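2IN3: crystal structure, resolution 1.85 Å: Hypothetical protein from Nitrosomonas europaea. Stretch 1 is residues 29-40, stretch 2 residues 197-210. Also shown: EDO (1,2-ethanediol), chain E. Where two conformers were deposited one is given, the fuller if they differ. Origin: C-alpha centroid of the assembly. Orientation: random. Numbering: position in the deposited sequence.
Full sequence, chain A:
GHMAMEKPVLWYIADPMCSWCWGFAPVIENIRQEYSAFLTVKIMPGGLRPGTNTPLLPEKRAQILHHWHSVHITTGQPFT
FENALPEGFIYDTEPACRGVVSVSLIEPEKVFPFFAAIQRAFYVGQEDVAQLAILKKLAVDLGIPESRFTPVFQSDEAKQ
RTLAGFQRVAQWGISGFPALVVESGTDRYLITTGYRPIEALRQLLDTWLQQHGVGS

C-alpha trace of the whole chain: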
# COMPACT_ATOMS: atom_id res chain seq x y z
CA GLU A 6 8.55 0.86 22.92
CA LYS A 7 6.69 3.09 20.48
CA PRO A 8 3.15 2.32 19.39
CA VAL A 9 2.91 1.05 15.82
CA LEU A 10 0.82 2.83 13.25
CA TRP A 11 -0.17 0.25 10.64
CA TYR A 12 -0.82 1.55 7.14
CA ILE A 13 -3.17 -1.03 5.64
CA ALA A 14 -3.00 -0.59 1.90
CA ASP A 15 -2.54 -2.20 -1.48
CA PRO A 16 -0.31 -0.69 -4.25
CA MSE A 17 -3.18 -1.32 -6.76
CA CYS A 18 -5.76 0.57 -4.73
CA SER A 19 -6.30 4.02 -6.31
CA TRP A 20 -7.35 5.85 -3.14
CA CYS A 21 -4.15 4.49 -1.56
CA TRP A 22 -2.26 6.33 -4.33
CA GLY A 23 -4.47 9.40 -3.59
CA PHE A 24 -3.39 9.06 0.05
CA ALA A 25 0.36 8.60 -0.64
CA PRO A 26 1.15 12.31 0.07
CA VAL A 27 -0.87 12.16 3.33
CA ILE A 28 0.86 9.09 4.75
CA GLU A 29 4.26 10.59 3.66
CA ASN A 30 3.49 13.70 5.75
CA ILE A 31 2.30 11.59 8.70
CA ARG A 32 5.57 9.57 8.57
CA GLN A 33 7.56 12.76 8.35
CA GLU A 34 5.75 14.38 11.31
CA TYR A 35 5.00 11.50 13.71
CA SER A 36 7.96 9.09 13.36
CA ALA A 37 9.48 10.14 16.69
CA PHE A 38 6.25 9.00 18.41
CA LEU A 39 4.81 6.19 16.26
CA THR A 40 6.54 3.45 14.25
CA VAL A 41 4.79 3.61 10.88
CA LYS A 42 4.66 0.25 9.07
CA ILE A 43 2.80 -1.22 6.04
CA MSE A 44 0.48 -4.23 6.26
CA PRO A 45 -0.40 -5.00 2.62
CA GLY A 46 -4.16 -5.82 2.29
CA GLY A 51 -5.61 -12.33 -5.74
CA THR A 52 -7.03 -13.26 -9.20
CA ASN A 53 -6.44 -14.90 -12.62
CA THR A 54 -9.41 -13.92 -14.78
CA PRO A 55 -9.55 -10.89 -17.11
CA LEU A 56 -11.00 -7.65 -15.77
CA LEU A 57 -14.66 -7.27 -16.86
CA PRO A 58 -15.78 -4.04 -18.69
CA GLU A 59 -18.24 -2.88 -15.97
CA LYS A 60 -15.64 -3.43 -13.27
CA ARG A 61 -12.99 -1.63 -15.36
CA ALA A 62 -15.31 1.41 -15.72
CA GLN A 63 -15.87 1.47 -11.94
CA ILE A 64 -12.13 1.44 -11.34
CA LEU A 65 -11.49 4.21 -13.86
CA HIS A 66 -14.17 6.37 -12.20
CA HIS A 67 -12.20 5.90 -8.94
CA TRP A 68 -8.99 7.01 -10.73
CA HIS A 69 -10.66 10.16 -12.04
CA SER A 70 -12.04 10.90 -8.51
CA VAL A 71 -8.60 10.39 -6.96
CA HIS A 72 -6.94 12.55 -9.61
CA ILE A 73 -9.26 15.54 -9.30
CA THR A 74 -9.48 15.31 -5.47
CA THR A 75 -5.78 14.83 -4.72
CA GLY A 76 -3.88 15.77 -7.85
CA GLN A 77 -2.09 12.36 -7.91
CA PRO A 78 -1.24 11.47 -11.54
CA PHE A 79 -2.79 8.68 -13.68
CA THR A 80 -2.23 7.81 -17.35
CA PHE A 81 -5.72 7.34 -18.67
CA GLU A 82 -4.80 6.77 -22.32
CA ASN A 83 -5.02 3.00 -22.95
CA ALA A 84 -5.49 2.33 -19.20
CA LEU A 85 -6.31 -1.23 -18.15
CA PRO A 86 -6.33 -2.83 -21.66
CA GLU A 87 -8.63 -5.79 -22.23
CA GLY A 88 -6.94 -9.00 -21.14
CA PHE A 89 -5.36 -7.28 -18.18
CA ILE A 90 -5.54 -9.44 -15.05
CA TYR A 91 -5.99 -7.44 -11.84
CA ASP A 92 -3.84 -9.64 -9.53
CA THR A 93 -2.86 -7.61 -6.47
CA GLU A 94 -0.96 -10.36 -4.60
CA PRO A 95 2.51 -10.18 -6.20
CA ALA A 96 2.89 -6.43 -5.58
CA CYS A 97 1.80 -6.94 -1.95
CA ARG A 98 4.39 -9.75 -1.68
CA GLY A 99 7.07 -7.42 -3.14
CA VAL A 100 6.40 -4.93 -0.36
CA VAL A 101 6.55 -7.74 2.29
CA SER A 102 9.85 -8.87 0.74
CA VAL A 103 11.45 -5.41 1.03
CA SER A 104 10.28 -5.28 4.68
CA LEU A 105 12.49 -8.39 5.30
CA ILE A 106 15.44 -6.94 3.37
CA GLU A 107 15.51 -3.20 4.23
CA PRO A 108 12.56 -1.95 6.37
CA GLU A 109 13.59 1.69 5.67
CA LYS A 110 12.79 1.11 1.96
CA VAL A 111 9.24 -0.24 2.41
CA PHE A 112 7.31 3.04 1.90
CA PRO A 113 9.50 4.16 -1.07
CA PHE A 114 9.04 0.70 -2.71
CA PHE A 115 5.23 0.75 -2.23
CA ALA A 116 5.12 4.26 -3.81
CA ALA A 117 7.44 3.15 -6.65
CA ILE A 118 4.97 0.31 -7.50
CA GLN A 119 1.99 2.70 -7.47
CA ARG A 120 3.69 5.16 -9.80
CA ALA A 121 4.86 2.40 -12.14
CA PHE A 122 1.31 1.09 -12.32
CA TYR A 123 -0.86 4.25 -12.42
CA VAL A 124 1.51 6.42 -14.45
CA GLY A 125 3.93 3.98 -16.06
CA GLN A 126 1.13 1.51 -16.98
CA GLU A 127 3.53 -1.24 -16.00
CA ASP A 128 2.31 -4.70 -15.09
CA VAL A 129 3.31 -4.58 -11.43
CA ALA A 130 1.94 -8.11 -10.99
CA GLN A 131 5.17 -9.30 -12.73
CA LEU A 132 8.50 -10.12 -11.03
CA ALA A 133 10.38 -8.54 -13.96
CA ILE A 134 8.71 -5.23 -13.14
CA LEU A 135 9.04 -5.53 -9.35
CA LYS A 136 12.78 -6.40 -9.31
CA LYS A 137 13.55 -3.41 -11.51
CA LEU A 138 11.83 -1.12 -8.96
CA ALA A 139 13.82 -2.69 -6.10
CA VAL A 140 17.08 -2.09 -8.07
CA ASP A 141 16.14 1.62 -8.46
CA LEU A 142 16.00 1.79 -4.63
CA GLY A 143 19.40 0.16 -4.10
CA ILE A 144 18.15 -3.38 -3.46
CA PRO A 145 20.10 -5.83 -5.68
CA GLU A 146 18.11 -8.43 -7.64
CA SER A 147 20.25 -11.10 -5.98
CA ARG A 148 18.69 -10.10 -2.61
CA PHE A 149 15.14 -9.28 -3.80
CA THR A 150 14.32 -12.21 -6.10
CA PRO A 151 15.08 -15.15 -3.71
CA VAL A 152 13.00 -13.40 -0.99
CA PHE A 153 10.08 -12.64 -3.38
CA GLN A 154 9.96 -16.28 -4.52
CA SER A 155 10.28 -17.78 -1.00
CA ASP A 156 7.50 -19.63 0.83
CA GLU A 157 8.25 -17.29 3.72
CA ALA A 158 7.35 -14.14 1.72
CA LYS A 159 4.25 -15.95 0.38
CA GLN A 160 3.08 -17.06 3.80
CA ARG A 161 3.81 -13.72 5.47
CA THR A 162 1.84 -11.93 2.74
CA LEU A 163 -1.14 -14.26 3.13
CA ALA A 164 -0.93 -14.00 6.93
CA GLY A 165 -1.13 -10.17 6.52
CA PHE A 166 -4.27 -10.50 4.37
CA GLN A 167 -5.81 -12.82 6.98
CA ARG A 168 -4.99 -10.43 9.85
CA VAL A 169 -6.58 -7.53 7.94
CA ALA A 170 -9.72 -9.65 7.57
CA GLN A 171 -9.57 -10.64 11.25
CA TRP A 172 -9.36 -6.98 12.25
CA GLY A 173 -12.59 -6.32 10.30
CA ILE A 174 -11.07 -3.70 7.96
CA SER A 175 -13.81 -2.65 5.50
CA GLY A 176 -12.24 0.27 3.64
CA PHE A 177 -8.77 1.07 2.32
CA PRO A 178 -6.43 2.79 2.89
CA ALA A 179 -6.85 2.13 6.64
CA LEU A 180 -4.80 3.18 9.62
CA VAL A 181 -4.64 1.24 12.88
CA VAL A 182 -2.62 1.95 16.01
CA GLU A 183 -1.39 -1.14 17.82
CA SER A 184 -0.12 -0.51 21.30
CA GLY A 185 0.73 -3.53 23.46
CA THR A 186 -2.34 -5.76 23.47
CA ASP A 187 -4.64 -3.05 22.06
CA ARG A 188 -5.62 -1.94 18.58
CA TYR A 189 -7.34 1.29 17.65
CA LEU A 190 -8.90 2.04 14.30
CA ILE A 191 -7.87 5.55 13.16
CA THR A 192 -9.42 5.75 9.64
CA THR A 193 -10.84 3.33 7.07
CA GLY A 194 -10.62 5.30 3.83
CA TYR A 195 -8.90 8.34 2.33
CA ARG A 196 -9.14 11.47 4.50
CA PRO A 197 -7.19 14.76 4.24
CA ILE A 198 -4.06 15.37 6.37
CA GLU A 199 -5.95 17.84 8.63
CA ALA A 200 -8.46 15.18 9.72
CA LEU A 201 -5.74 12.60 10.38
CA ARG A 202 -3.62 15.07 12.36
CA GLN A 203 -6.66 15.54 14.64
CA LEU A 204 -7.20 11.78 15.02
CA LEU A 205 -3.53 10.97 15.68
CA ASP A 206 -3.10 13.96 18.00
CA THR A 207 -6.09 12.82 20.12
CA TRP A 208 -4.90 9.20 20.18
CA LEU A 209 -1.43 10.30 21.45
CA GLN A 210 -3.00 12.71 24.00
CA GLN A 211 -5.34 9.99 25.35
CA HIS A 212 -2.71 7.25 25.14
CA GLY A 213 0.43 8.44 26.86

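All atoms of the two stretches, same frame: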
# COMPACT_ATOMS: atom_id res chain seq x y z
N GLU A 29 2.88 10.04 3.67
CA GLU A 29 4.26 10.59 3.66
C GLU A 29 4.40 11.70 4.75
O GLU A 29 5.37 11.71 5.53
CB GLU A 29 4.65 11.16 2.28
CG GLU A 29 6.07 11.84 2.22
CD GLU A 29 6.29 12.78 0.99
OE1 GLU A 29 5.42 12.83 0.08
OE2 GLU A 29 7.34 13.50 0.94
N ASN A 30 3.46 12.63 4.76
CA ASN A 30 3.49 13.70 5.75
C ASN A 30 3.38 13.18 7.18
O ASN A 30 4.12 13.62 8.07
CB ASN A 30 2.42 14.76 5.49
CG ASN A 30 2.66 16.04 6.32
OD1 ASN A 30 2.29 16.12 7.50
ND2 ASN A 30 3.32 17.02 5.71
N ILE A 31 2.47 12.22 7.38
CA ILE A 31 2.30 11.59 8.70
C ILE A 31 3.62 10.95 9.16
O ILE A 31 4.10 11.20 10.28
CB ILE A 31 1.16 10.54 8.66
CG1 ILE A 31 -0.19 11.22 8.47
CG2 ILE A 31 1.14 9.72 9.99
CD1 ILE A 31 -1.33 10.21 8.10
N ARG A 32 4.22 10.13 8.30
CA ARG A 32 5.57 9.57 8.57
C ARG A 32 6.59 10.63 8.87
O ARG A 32 7.45 10.45 9.73
CB ARG A 32 6.09 8.74 7.38
CG ARG A 32 5.28 7.50 7.12
CD ARG A 32 5.84 6.73 5.96
NE ARG A 32 7.17 6.27 6.29
CZ ARG A 32 8.25 6.48 5.57
NH1 ARG A 32 8.19 7.12 4.41
NH2 ARG A 32 9.38 6.02 6.01
N GLN A 33 6.57 11.73 8.12
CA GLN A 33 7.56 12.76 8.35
C GLN A 33 7.34 13.41 9.73
O GLN A 33 8.30 13.65 10.44
CB GLN A 33 7.54 13.80 7.23
CG GLN A 33 8.13 13.24 5.89
CD GLN A 33 7.89 14.14 4.66
OE1 GLN A 33 6.98 15.00 4.63
NE2 GLN A 33 8.71 13.93 3.62
N GLU A 34 6.08 13.60 10.12
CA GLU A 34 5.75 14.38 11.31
C GLU A 34 5.73 13.55 12.60
O GLU A 34 6.16 14.04 13.67
CB GLU A 34 4.41 15.07 11.11
CG GLU A 34 4.36 16.42 11.78
CD GLU A 34 2.97 17.04 11.78
OE1 GLU A 34 2.71 17.81 12.72
OE2 GLU A 34 2.17 16.80 10.85
N TYR A 35 5.25 12.31 12.52
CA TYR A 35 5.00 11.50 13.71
C TYR A 35 6.01 10.40 14.03
O TYR A 35 5.83 9.68 15.02
CB TYR A 35 3.60 10.90 13.63
CG TYR A 35 2.48 11.91 13.73
CD1 TYR A 35 1.84 12.17 14.94
CD2 TYR A 35 2.07 12.62 12.60
CE1 TYR A 35 0.81 13.13 15.04
CE2 TYR A 35 1.06 13.57 12.67
CZ TYR A 35 0.42 13.80 13.88
OH TYR A 35 -0.60 14.72 13.91
N SER A 36 7.07 10.27 13.23
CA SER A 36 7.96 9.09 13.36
C SER A 36 8.82 9.05 14.63
O SER A 36 9.45 8.02 14.92
CB SER A 36 8.80 8.89 12.10
OG SER A 36 7.99 8.34 11.07
N ALA A 37 8.85 10.14 15.38
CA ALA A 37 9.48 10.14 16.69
C ALA A 37 8.56 9.51 17.75
O ALA A 37 9.03 9.11 18.80
CB ALA A 37 9.92 11.55 17.12
N PHE A 38 7.28 9.37 17.43
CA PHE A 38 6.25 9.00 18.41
C PHE A 38 5.50 7.72 18.05
O PHE A 38 4.94 7.07 18.93
CB PHE A 38 5.26 10.16 18.54
CG PHE A 38 5.94 11.49 18.75
CD1 PHE A 38 6.62 11.75 19.94
CD2 PHE A 38 5.91 12.46 17.75
CE1 PHE A 38 7.26 12.97 20.14
CE2 PHE A 38 6.56 13.69 17.94
CZ PHE A 38 7.23 13.93 19.14
N LEU A 39 5.48 7.39 16.76
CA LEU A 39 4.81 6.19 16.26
C LEU A 39 5.73 5.49 15.27
O LEU A 39 6.40 6.14 14.48
CB LEU A 39 3.50 6.59 15.55
CG LEU A 39 2.37 7.17 16.41
CD1 LEU A 39 1.26 7.78 15.55
CD2 LEU A 39 1.82 6.09 17.37
N THR A 40 5.80 4.16 15.31
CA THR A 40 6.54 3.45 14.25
C THR A 40 5.57 3.12 13.15
O THR A 40 4.62 2.37 13.38
CB THR A 40 7.21 2.17 14.75
OG1 THR A 40 8.01 2.48 15.90
CG2 THR A 40 8.11 1.59 13.64
N PRO A 197 -8.26 13.76 4.32
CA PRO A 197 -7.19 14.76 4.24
C PRO A 197 -6.28 14.78 5.47
O PRO A 197 -6.67 14.31 6.55
CB PRO A 197 -7.95 16.09 4.11
CG PRO A 197 -9.31 15.70 3.61
CD PRO A 197 -9.60 14.37 4.23
N ILE A 198 -5.07 15.30 5.30
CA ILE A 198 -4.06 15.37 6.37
C ILE A 198 -4.57 16.10 7.63
O ILE A 198 -4.20 15.73 8.76
CB ILE A 198 -2.71 15.98 5.83
CG1 ILE A 198 -1.55 15.85 6.80
CG2 ILE A 198 -2.85 17.46 5.47
CD1 ILE A 198 -1.16 14.44 7.15
N GLU A 199 -5.44 17.10 7.46
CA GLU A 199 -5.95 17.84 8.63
C GLU A 199 -6.78 16.93 9.54
O GLU A 199 -6.62 16.94 10.76
CB GLU A 199 -6.78 19.08 8.21
CG GLU A 199 -5.93 20.22 7.66
CD GLU A 199 -5.61 20.05 6.16
OE1 GLU A 199 -6.23 19.18 5.49
OE2 GLU A 199 -4.75 20.79 5.66
N ALA A 200 -7.66 16.12 8.93
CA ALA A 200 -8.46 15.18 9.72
C ALA A 200 -7.58 14.14 10.44
O ALA A 200 -7.83 13.81 11.59
CB ALA A 200 -9.49 14.49 8.85
N LEU A 201 -6.53 13.67 9.79
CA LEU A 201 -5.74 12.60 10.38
C LEU A 201 -4.79 13.14 11.45
O LEU A 201 -4.52 12.45 12.43
CB LEU A 201 -5.00 11.83 9.31
CG LEU A 201 -6.04 11.32 8.31
CD1 LEU A 201 -5.39 11.15 6.99
CD2 LEU A 201 -6.71 10.03 8.77
N ARG A 202 -4.35 14.38 11.28
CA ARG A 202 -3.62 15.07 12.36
C ARG A 202 -4.47 15.12 13.64
O ARG A 202 -3.99 14.79 14.72
CB ARG A 202 -3.22 16.45 11.91
CG ARG A 202 -1.89 16.45 11.12
CD ARG A 202 -1.73 17.73 10.36
NE ARG A 202 -0.48 17.73 9.61
CZ ARG A 202 -0.17 18.67 8.72
NH1 ARG A 202 -0.98 19.70 8.53
NH2 ARG A 202 0.98 18.60 8.05
N GLN A 203 -5.73 15.53 13.50
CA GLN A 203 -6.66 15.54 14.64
C GLN A 203 -6.74 14.16 15.31
O GLN A 203 -6.60 14.05 16.53
CB GLN A 203 -8.08 15.99 14.20
CG GLN A 203 -9.08 16.17 15.36
CD GLN A 203 -9.93 14.93 15.65
OE1 GLN A 203 -10.64 14.44 14.77
NE2 GLN A 203 -9.87 14.45 16.89
N LEU A 204 -6.98 13.13 14.51
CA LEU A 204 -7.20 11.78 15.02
C LEU A 204 -5.95 11.25 15.73
O LEU A 204 -6.01 10.82 16.89
CB LEU A 204 -7.60 10.83 13.86
CG LEU A 204 -8.96 11.22 13.25
CD1 LEU A 204 -9.24 10.44 11.96
CD2 LEU A 204 -10.05 11.07 14.27
N LEU A 205 -4.81 11.39 15.07
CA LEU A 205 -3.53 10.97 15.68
C LEU A 205 -3.19 11.77 16.92
O LEU A 205 -2.77 11.20 17.93
CB LEU A 205 -2.39 11.02 14.67
CG LEU A 205 -2.62 10.08 13.48
CD1 LEU A 205 -1.60 10.40 12.36
CD2 LEU A 205 -2.57 8.61 13.89
N ASP A 206 -3.39 13.09 16.86
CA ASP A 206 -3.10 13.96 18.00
C ASP A 206 -3.90 13.51 19.23
O ASP A 206 -3.37 13.45 20.34
CB ASP A 206 -3.43 15.41 17.66
CG ASP A 206 -2.40 16.05 16.71
OD1 ASP A 206 -1.32 15.45 16.46
OD2 ASP A 206 -2.65 17.19 16.25
N THR A 207 -5.19 13.24 19.03
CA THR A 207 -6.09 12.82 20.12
C THR A 207 -5.69 11.45 20.66
O THR A 207 -5.66 11.24 21.88
CB THR A 207 -7.58 12.85 19.63
OG1 THR A 207 -7.93 14.20 19.32
CG2 THR A 207 -8.54 12.33 20.71
N TRP A 208 -5.37 10.52 19.76
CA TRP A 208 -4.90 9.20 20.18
C TRP A 208 -3.67 9.35 21.09
O TRP A 208 -3.66 8.82 22.20
CB TRP A 208 -4.61 8.24 18.98
CG TRP A 208 -4.37 6.85 19.54
CD1 TRP A 208 -5.32 5.89 19.79
CD2 TRP A 208 -3.13 6.33 20.05
NE1 TRP A 208 -4.74 4.79 20.37
CE2 TRP A 208 -3.40 5.03 20.55
CE3 TRP A 208 -1.82 6.82 20.11
CZ2 TRP A 208 -2.40 4.22 21.13
CZ3 TRP A 208 -0.82 6.01 20.67
CH2 TRP A 208 -1.13 4.72 21.17
N LEU A 209 -2.65 10.08 20.63
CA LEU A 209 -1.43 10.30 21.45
C LEU A 209 -1.68 11.03 22.77
O LEU A 209 -1.04 10.72 23.77
CB LEU A 209 -0.33 11.02 20.64
CG LEU A 209 0.24 10.21 19.46
CD1 LEU A 209 0.82 11.15 18.39
CD2 LEU A 209 1.26 9.15 19.93
N GLN A 210 -2.61 11.99 22.77
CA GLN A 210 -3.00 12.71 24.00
C GLN A 210 -3.68 11.77 25.00
O GLN A 210 -3.39 11.81 26.19
CB GLN A 210 -3.94 13.89 23.68
CG GLN A 210 -4.56 14.57 24.93
CD GLN A 210 -5.76 15.46 24.61
OE1 GLN A 210 -6.16 15.62 23.46
NE2 GLN A 210 -6.34 16.07 25.65
C1 EDO E . 9.87 9.35 7.01
O1 EDO E . 10.30 10.53 6.34
C2 EDO E . 10.35 9.38 8.46
O2 EDO E . 10.68 10.73 8.79

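Helix 198-210 packs along stretch 1, from Asn30 to Leu39, with its axis inclined 39° to that of helix 29-35, the two running in roughly the same direction. Together the stretches bury 575 Å², and Tyr35 contributes the largest share.

The CA-to-CB bond of Tyr35 points toward the second helix, and the side chain, with chi1 in the m well, fits as a knob into a hole formed by Arg202, Leu205, Asp206 and Leu209. Leu205 CD1 lies over one face of the ring, 4.2 Å from its centroid and 11° off the normal, a CH-pi contact, while Leu209 CD1 meets the ring edge 3.7 Å from Tyr35 CD1. A tyrosine suits this site because its ring is buried among leucines while its hydroxyl reaches the exposed Asp206: Tyr35 OH donates a hydrogen bond to Asp206 OD1 at 2.7 Å.

Leu205 extends the apolar layer in both directions along stretch 1. Its CD1 is 3.7 Å from Ile31 CG2, and its CD2 lies 4.3 Å from Leu39 CD1. The branched side chain can thus touch an isoleucine, an aromatic ring and a second leucine at once. Ile31, also buried, packs its CG1 3.6 Å from Ile198 CD1, closing the layer near the start of the second helix. Beyond the tyrosine, Leu209 CD2 approaches Leu39 CD2 at 4.0 Å, and the same Leu39 methyl is 4.2 Å from Trp208 CZ3.

Arg202 borders this layer with polar contacts. Its CA-to-CB bond points sideways, but the long side chain brings the guanidinium nearer to stretch 1. Arg202 NH2 donates to Asn30 OD1 at 2.9 Å, and Arg202 NE to Glu34 OE2 at 3.1 Å, the latter within a salt bridge. One turn apart on their helix, Asn30 and Glu34 present acceptors to the same guanidinium.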